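Local coordinates for protein mosquitocidal toxin (Bacillus sphaericus, PDB 2CB4) that probably transfers ADP-ribose from NAD to target proteins through this catalytic domain, one part of a larger mosquito-killing toxin, at residues 128-131 with 137-140; 270-273 with 277-280. The protein carries 1 engineered substitution. All blocks are in the same frame, centred on the assembly; numbering follows the deposited sequence.

Contact 1: 128-131 with 137-140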
ATOM      1  N   ARG A 128      17.690 -35.662 -23.896  1.00 30.64           N
ATOM      2  CA  ARG A 128      17.364 -37.055 -24.190  1.00 29.74           C
ATOM      3  C   ARG A 128      18.123 -38.052 -23.364  1.00 31.16           C
ATOM      4  O   ARG A 128      19.307 -37.869 -23.111  1.00 29.55           O
ATOM      5  CB  ARG A 128      17.616 -37.358 -25.672  1.00 29.14           C
ATOM      6  CG  ARG A 128      16.937 -36.381 -26.643  1.00 37.81           C
ATOM      7  CD  ARG A 128      17.127 -36.819 -28.079  1.00 38.85           C
ATOM      8  NE  ARG A 128      16.437 -38.073 -28.340  1.00 55.07           N
ATOM      9  CZ  ARG A 128      16.821 -38.988 -29.226  1.00 71.86           C
ATOM     10  NH1 ARG A 128      17.904 -38.797 -29.958  1.00 69.04           N
ATOM     11  NH2 ARG A 128      16.115 -40.105 -29.378  1.00 48.33           N
ATOM     12  N   ALA A 129      17.442 -39.139 -22.978  1.00 28.19           N
ATOM     13  CA  ALA A 129      18.101 -40.233 -22.279  1.00 28.18           C
ATOM     14  C   ALA A 129      19.071 -40.843 -23.349  1.00 34.45           C
ATOM     15  O   ALA A 129      18.780 -40.835 -24.558  1.00 33.47           O
ATOM     16  CB  ALA A 129      17.076 -41.255 -21.818  1.00 28.16           C
ATOM     17  N   ARG A 130      20.231 -41.325 -22.915  1.00 32.75           N
ATOM     18  CA  ARG A 130      21.220 -41.868 -23.833  1.00 32.70           C
ATOM     19  C   ARG A 130      21.419 -43.358 -23.667  1.00 37.64           C
ATOM     20  O   ARG A 130      21.459 -43.879 -22.550  1.00 36.81           O
ATOM     21  CB  ARG A 130      22.553 -41.169 -23.651  1.00 31.14           C
ATOM     22  CG  ARG A 130      22.573 -39.742 -24.091  1.00 33.14           C
ATOM     23  CD  ARG A 130      23.915 -39.165 -23.698  1.00 39.07           C
ATOM     24  NE  ARG A 130      24.912 -39.451 -24.716  1.00 39.10           N
ATOM     25  CZ  ARG A 130      26.073 -40.075 -24.522  1.00 46.72           C
ATOM     26  NH1 ARG A 130      26.473 -40.496 -23.333  1.00 31.46           N
ATOM     27  NH2 ARG A 130      26.869 -40.248 -25.557  1.00 31.87           N
ATOM     28  N   TYR A 131      21.557 -44.042 -24.800  1.00 35.77           N
ATOM     29  CA  TYR A 131      21.720 -45.498 -24.804  1.00 35.17           C
ATOM     30  C   TYR A 131      22.873 -45.922 -25.669  1.00 40.67           C
ATOM     31  O   TYR A 131      23.219 -45.232 -26.622  1.00 39.57           O
ATOM     32  CB  TYR A 131      20.415 -46.144 -25.306  1.00 34.28           C
ATOM     33  CG  TYR A 131      19.273 -45.878 -24.358  1.00 33.35           C
ATOM     34  CD1 TYR A 131      19.048 -46.720 -23.258  1.00 35.74           C
ATOM     35  CD2 TYR A 131      18.493 -44.742 -24.486  1.00 32.70           C
ATOM     36  CE1 TYR A 131      18.047 -46.445 -22.340  1.00 36.26           C
ATOM     37  CE2 TYR A 131      17.470 -44.457 -23.568  1.00 33.35           C
ATOM     38  CZ  TYR A 131      17.275 -45.300 -22.496  1.00 40.16           C
ATOM     39  OH  TYR A 131      16.275 -45.040 -21.602  1.00 42.00           O
ATOM     40  N   GLU A 137      21.369 -48.055 -21.020  1.00 36.72           N
ATOM     41  CA  GLU A 137      21.543 -46.640 -20.680  1.00 34.58           C
ATOM     42  C   GLU A 137      22.967 -46.247 -20.318  1.00 36.12           C
ATOM     43  O   GLU A 137      23.645 -46.922 -19.522  1.00 35.85           O
ATOM     44  CB  GLU A 137      20.593 -46.194 -19.556  1.00 35.21           C
ATOM     45  CG  GLU A 137      20.407 -44.693 -19.514  1.00 40.89           C
ATOM     46  CD  GLU A 137      19.447 -44.202 -18.446  1.00 50.55           C
ATOM     47  OE1 GLU A 137      19.011 -44.995 -17.594  1.00 44.13           O
ATOM     48  OE2 GLU A 137      19.150 -42.996 -18.450  1.00 39.16           O
ATOM     49  N   ILE A 138      23.403 -45.129 -20.891  1.00 31.04           N
ATOM     50  CA  ILE A 138      24.726 -44.573 -20.603  1.00 31.11           C
ATOM     51  C   ILE A 138      24.537 -43.135 -20.064  1.00 35.60           C
ATOM     52  O   ILE A 138      23.435 -42.594 -20.084  1.00 34.14           O
ATOM     53  CB  ILE A 138      25.681 -44.619 -21.839  1.00 33.37           C
ATOM     54  CG1 ILE A 138      25.068 -43.873 -23.023  1.00 32.98           C
ATOM     55  CG2 ILE A 138      25.997 -46.078 -22.209  1.00 31.91           C
ATOM     56  CD1 ILE A 138      26.021 -43.737 -24.201  1.00 29.59           C
ATOM     57  N   THR A 139      25.609 -42.539 -19.544  1.00 32.41           N
ATOM     58  CA  THR A 139      25.552 -41.209 -18.959  1.00 30.96           C
ATOM     59  C   THR A 139      24.908 -40.149 -19.859  1.00 34.28           C
ATOM     60  O   THR A 139      25.340 -39.946 -20.992  1.00 33.76           O
ATOM     61  CB  THR A 139      26.950 -40.770 -18.506  1.00 34.26           C
ATOM     62  OG1 THR A 139      27.565 -41.861 -17.819  1.00 30.44           O
ATOM     63  CG2 THR A 139      26.874 -39.559 -17.562  1.00 31.07           C
ATOM     64  N   PRO A 140      23.885 -39.442 -19.351  1.00 28.62           N
ATOM     65  CA  PRO A 140      23.261 -38.400 -20.157  1.00 26.44           C
ATOM     66  C   PRO A 140      24.056 -37.107 -19.974  1.00 27.62           C
ATOM     67  O   PRO A 140      25.030 -37.060 -19.213  1.00 26.38           O
ATOM     68  CB  PRO A 140      21.870 -38.252 -19.505  1.00 27.69           C
ATOM     69  CG  PRO A 140      22.100 -38.573 -18.068  1.00 31.80           C
ATOM     70  CD  PRO A 140      23.219 -39.598 -18.035  1.00 27.97           C
TER
HETATM   71  O   HOH W   1      20.924 -41.465 -20.102  1.00 30.21           O

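Contact 2: 270-273 with 277-280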
ATOM      1  N   ASN A 270      29.887 -44.130 -20.179  1.00 36.80           N
ATOM      2  CA  ASN A 270      29.838 -45.286 -19.316  1.00 36.53           C
ATOM      3  C   ASN A 270      28.416 -45.714 -19.046  1.00 42.70           C
ATOM      4  O   ASN A 270      27.467 -44.920 -19.168  1.00 43.03           O
ATOM      5  CB  ASN A 270      30.553 -44.991 -18.002  1.00 34.86           C
ATOM      6  CG  ASN A 270      32.000 -44.622 -18.213  1.00 52.25           C
ATOM      7  OD1 ASN A 270      32.566 -44.851 -19.290  1.00 50.74           O
ATOM      8  ND2 ASN A 270      32.598 -44.008 -17.212  1.00 40.86           N
ATOM      9  N   LEU A 271      28.265 -46.980 -18.680  1.00 40.09           N
ATOM     10  CA  LEU A 271      26.961 -47.504 -18.377  1.00 40.42           C
ATOM     11  C   LEU A 271      26.466 -46.870 -17.081  1.00 45.63           C
ATOM     12  O   LEU A 271      27.212 -46.727 -16.094  1.00 45.32           O
ATOM     13  CB  LEU A 271      27.001 -49.026 -18.244  1.00 40.45           C
ATOM     14  CG  LEU A 271      27.263 -49.863 -19.509  1.00 44.63           C
ATOM     15  CD1 LEU A 271      27.521 -51.305 -19.051  1.00 43.54           C
ATOM     16  CD2 LEU A 271      26.088 -49.814 -20.494  1.00 44.77           C
ATOM     17  N   LEU A 272      25.199 -46.497 -17.099  1.00 42.54           N
ATOM     18  CA  LEU A 272      24.575 -45.894 -15.956  1.00 42.90           C
ATOM     19  C   LEU A 272      24.004 -47.029 -15.151  1.00 51.07           C
ATOM     20  O   LEU A 272      22.801 -47.145 -14.998  1.00 51.45           O
ATOM     21  CB  LEU A 272      23.467 -44.955 -16.429  1.00 42.52           C
ATOM     22  CG  LEU A 272      23.138 -43.833 -15.469  1.00 45.74           C
ATOM     23  CD1 LEU A 272      24.367 -42.948 -15.201  1.00 44.63           C
ATOM     24  CD2 LEU A 272      21.980 -43.069 -16.040  1.00 47.89           C
ATOM     25  N   ASN A 273      24.882 -47.886 -14.649  1.00 50.50           N
ATOM     26  CA  ASN A 273      24.452 -49.058 -13.903  1.00 52.22           C
ATOM     27  C   ASN A 273      24.913 -49.118 -12.441  1.00 59.85           C
ATOM     28  O   ASN A 273      24.834 -50.179 -11.801  1.00 61.27           O
ATOM     29  CB  ASN A 273      24.873 -50.343 -14.649  1.00 53.06           C
ATOM     30  CG  ASN A 273      26.400 -50.522 -14.745  1.00 70.17           C
ATOM     31  OD1 ASN A 273      27.190 -49.796 -14.114  1.00 59.49           O
ATOM     32  ND2 ASN A 273      26.817 -51.493 -15.553  1.00 65.00           N
ATOM     33  N   LEU A 277      26.024 -40.750 -10.531  1.00 43.60           N
ATOM     34  CA  LEU A 277      25.538 -40.134 -11.765  1.00 42.82           C
ATOM     35  C   LEU A 277      26.689 -40.100 -12.811  1.00 49.89           C
ATOM     36  O   LEU A 277      26.646 -39.339 -13.808  1.00 47.97           O
ATOM     37  CB  LEU A 277      24.890 -38.748 -11.541  1.00 41.38           C
ATOM     38  CG  LEU A 277      25.465 -37.742 -10.546  1.00 42.01           C
ATOM     39  CD1 LEU A 277      26.591 -36.986 -11.176  1.00 40.51           C
ATOM     40  CD2 LEU A 277      24.326 -36.806 -10.162  1.00 41.07           C
ATOM     41  N   ASN A 278      27.703 -40.946 -12.559  1.00 48.99           N
ATOM     42  CA  ASN A 278      28.873 -41.139 -13.448  1.00 48.79           C
ATOM     43  C   ASN A 278      29.767 -39.924 -13.679  1.00 53.06           C
ATOM     44  O   ASN A 278      30.302 -39.744 -14.782  1.00 51.72           O
ATOM     45  CB  ASN A 278      28.438 -41.703 -14.816  1.00 46.42           C
ATOM     46  CG  ASN A 278      28.136 -43.191 -14.777  1.00 55.53           C
ATOM     47  OD1 ASN A 278      27.667 -43.744 -15.762  1.00 53.71           O
ATOM     48  ND2 ASN A 278      28.421 -43.845 -13.655  1.00 39.87           N
ATOM     49  N   VAL A 279      29.905 -39.080 -12.655  1.00 50.64           N
ATOM     50  CA  VAL A 279      30.765 -37.903 -12.723  1.00 49.88           C
ATOM     51  C   VAL A 279      31.790 -38.103 -11.611  1.00 55.24           C
ATOM     52  O   VAL A 279      31.434 -38.446 -10.473  1.00 54.06           O
ATOM     53  CB  VAL A 279      29.986 -36.562 -12.557  1.00 52.92           C
ATOM     54  CG1 VAL A 279      30.962 -35.391 -12.406  1.00 52.19           C
ATOM     55  CG2 VAL A 279      29.056 -36.323 -13.742  1.00 52.35           C
ATOM     56  N   ILE A 280      33.067 -37.957 -11.972  1.00 54.58           N
ATOM     57  CA  ILE A 280      34.185 -38.135 -11.044  1.00 55.25           C
ATOM     58  C   ILE A 280      34.194 -37.102  -9.896  1.00 60.03           C
ATOM     59  O   ILE A 280      34.045 -35.887 -10.123  1.00 58.93           O
ATOM     60  CB  ILE A 280      35.553 -38.088 -11.818  1.00 58.64           C
ATOM     61  CG1 ILE A 280      35.687 -39.304 -12.751  1.00 59.44           C
ATOM     62  CG2 ILE A 280      36.740 -38.016 -10.847  1.00 57.79           C
ATOM     63  CD1 ILE A 280      36.758 -39.138 -13.833  1.00 64.02           C
TER

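Contact 1: 128-131 with 137-140
Arg-130 carries the largest share of this contact, its side chain crossing that of Ile-138 at a slant to reach the carbonyl of Thr-139. A bend at chi3 (85°) turns the guanidinium edge-on to Thr-139 O, which NH1 grips at 2.7 Å. The bond is nearly straight at the hydrogen (163°), and it lies in the carbonyl plane and close to the guanidinium plane. Ile-138 CD1 sits over one face of the same group, 3.4 Å from Arg-130 NH1, while Arg-130 CD rests 3.7 Å from Pro-140 CA; Arg-130 NH2 is hydrogen-bonded to Asn-269 OD1. Between the backbones, Ile-138 N donates a hydrogen bond to Arg-130 O (2.8 Å). A water lies between the strands, accepting from Arg-130 N, and is 2.8 Å from Ile-138 O and 2.9 Å from Glu-137 OE2. Tyr-131 and Glu-137 form the non-hydrogen-bonded pair, Tyr-131 CE1 lying 3.8 Å from Glu-137 CB, with ring and carboxylate planes 20° apart. Glu-137 OE2 also makes a salt bridge to Arg-77. The pair is a beta hairpin, strand 123-131 turning back into the short strand 137-138 within a mixed sheet, where strand 123-131 also pairs with strands 78-82 and 180-184.

Contact 2: 270-273 with 277-280
Leu-272 and Asn-278 make the van der Waals part of this small contact, crossing at an angle. With its CG anti to the backbone N (chi1 -155°), Leu-272 sends CD1 to the carboxamide, 3.8 Å from Asn-278 CG. The same methyl lies 4.4 Å from Leu-277 C, so one branch of the leucine meets both the side chain and the preceding backbone. Backbone conformation sets the shape: Leu-272 is the centre of an inverse gamma turn, its phi/psi of -90°/64° bending the chain and leaving a weak bond of 3.0 Å from Asn-273 N to Leu-271 O. Neither segment is a helix or strand; both belong to the irregular C-terminal tail of the catalytic domain, after strand 264-265. On the polar side, the end of the Asn-278 carboxamide lies beside the Leu-271 carbonyl. The clear hydrogen bonds of Asn-278 are from its backbone: its N bonds to Ser-276 OG, and its O accepts from Asn-268 ND2. Asn-268 reaches the first segment too, its OD1 accepting from Asn-270 N, and Leu-277 turns away from segment 270-273 to pack on Thr-142 and Asn-147.

Overall arrangement
Contact 1 closes before contact 2 opens along the chain, yet their centres lie about 10 Å apart, on the same side of the chain's centre. Segment 270-273 runs beside segment 137-140: Leu-272 N is 2.9 Å from Glu-137 O, and Thr-139 N is 3.0 Å from Asn-270 O, both probable hydrogen bonds. The tail after strand 264-265 therefore lies along the short strand 137-138, on the side away from strand 123-131. Asn-268 OD1, bonded to Asn-270 N, is also hydrogen-bonded to Thr-139 OG1 and so has a partner in each contact. In the fold, these bonds tie the irregular C-terminal part of the catalytic domain to a hairpin of its ADP-ribosyltransferase-type sheet.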